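PDB 3ZXY: subtilisin-like protein, which probably acts as a subtilisin-like serine endopeptidase, this chain being the protease domain of the longer PatA protein. Local coordinates for residues V79-F82 against R88-Q91. The protein carries 1 engineered substitution. Sequence-based numbering, arbitrary orientation.
Sequences VPIF and RITQ
Ile89 makes a mainly apolar contact with Ile81 and Phe82 where strand 75-80 of the parallel subtilase sheet runs out into the loop that leads to helix 91-103. It illustrates how the two ends of a beta-to-alpha connection can meet without a hydrogen bond between 79-82 and 88-91. Ile89 points at the strand end and supplies most of the contact. Its CG1 branch lies between the backbone N and the carbonyl carbon (chi1 71°), which turns CG1 toward the Phe82 ring; CD1 then reaches the ring edge, in the ring plane, 3.8 Å from Phe82 CD1. The same methyl lies 4.2 Å from Ile81 CD1, and Leu94 of helix 91-103 touches both isoleucines. An alanine in place of Ile89 would probably leave this ring edge and Ile81 CD1 without their apolar neighbour from the loop. Phe82 also touches Asp16, whose backbone is hydrogen-bonded to those of Ile81 and Phe82, and lies near His51; both are predicted charge relay residues, so the contact borders the predicted active site. Next to Ile89, Thr90 is the N-cap of helix 91-103, its side chain capping a backbone N. Closest of all across the contact, the CG2 methyl of Ile89 sits 3.2 Å from the carbonyl oxygen O of Ile81.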
loop_
_atom_site.group_PDB
_atom_site.type_symbol
_atom_site.label_atom_id
_atom_site.label_comp_id
_atom_site.label_asym_id
_atom_site.label_seq_id
_atom_site.Cartn_x
_atom_site.Cartn_y
_atom_site.Cartn_z
ATOM N N VAL A 79 -3.783 1.615 11.545
ATOM C CA VAL A 79 -2.702 1.731 12.529
ATOM C C VAL A 79 -2.058 3.098 12.333
ATOM O O VAL A 79 -1.077 3.242 11.588
ATOM C CB VAL A 79 -1.660 0.588 12.383
ATOM C CG1 VAL A 79 -0.612 0.653 13.502
ATOM C CG2 VAL A 79 -2.353 -0.773 12.392
ATOM N N PRO A 80 -2.622 4.133 12.979
ATOM C CA PRO A 80 -2.080 5.462 12.702
ATOM C C PRO A 80 -0.677 5.641 13.289
ATOM O O PRO A 80 -0.433 5.392 14.483
ATOM C CB PRO A 80 -3.122 6.413 13.309
ATOM C CG PRO A 80 -4.347 5.595 13.462
ATOM C CD PRO A 80 -3.856 4.210 13.773
ATOM N N ILE A 81 0.243 6.032 12.411
ATOM C CA ILE A 81 1.630 6.265 12.766
ATOM C C ILE A 81 2.047 7.681 12.398
ATOM O O ILE A 81 2.883 8.253 13.086
ATOM C CB ILE A 81 2.592 5.250 12.104
ATOM C CG1 ILE A 81 2.441 5.234 10.577
ATOM C CG2 ILE A 81 2.329 3.848 12.637
ATOM C CD1 ILE A 81 3.588 4.568 9.837
ATOM N N PHE A 82 1.466 8.242 11.335
ATOM C CA PHE A 82 1.794 9.612 10.925
ATOM C C PHE A 82 0.920 10.561 11.734
ATOM O O PHE A 82 -0.195 10.221 12.100
ATOM C CB PHE A 82 1.551 9.864 9.429
ATOM C CG PHE A 82 2.264 8.923 8.490
ATOM C CD1 PHE A 82 3.501 8.360 8.793
ATOM C CD2 PHE A 82 1.689 8.651 7.241
ATOM C CE1 PHE A 82 4.124 7.489 7.890
ATOM C CE2 PHE A 82 2.309 7.796 6.346
ATOM C CZ PHE A 82 3.519 7.207 6.680
ATOM N N ARG A 88 8.051 15.243 12.581
ATOM C CA ARG A 88 8.154 14.035 11.799
ATOM C C ARG A 88 8.064 12.832 12.716
ATOM O O ARG A 88 8.340 12.918 13.921
ATOM C CB ARG A 88 9.471 13.980 11.032
ATOM C CG ARG A 88 10.719 13.848 11.893
ATOM C CD ARG A 88 11.955 13.509 11.061
ATOM N NE ARG A 88 11.835 12.204 10.392
ATOM C CZ ARG A 88 12.616 11.141 10.601
ATOM N NH1 ARG A 88 13.610 11.184 11.483
ATOM N NH2 ARG A 88 12.395 10.020 9.913
ATOM N N ILE A 89 7.700 11.695 12.141
ATOM C CA ILE A 89 7.820 10.439 12.880
ATOM C C ILE A 89 9.098 9.740 12.424
ATOM O O ILE A 89 9.665 10.081 11.389
ATOM C CB ILE A 89 6.563 9.554 12.750
ATOM C CG1 ILE A 89 6.432 8.967 11.343
ATOM C CG2 ILE A 89 5.334 10.379 13.134
ATOM C CD1 ILE A 89 6.247 7.465 11.334
ATOM N N THR A 90 9.576 8.807 13.243
ATOM C CA THR A 90 10.874 8.176 13.039
ATOM C C THR A 90 10.725 6.767 12.469
ATOM O O THR A 90 9.628 6.208 12.409
ATOM C CB THR A 90 11.628 8.050 14.367
ATOM O OG1 THR A 90 10.889 7.212 15.263
ATOM C CG2 THR A 90 11.847 9.431 15.028
ATOM N N GLN A 91 11.850 6.197 12.055
ATOM C CA GLN A 91 11.860 4.800 11.620
ATOM C C GLN A 91 11.461 3.864 12.757
ATOM O O GLN A 91 10.884 2.810 12.503
ATOM C CB GLN A 91 13.231 4.424 11.064
ATOM C CG GLN A 91 13.521 5.097 9.735
ATOM C CD GLN A 91 14.811 4.616 9.102
ATOM O OE1 GLN A 91 15.228 3.464 9.306
ATOM N NE2 GLN A 91 15.467 5.497 8.354
#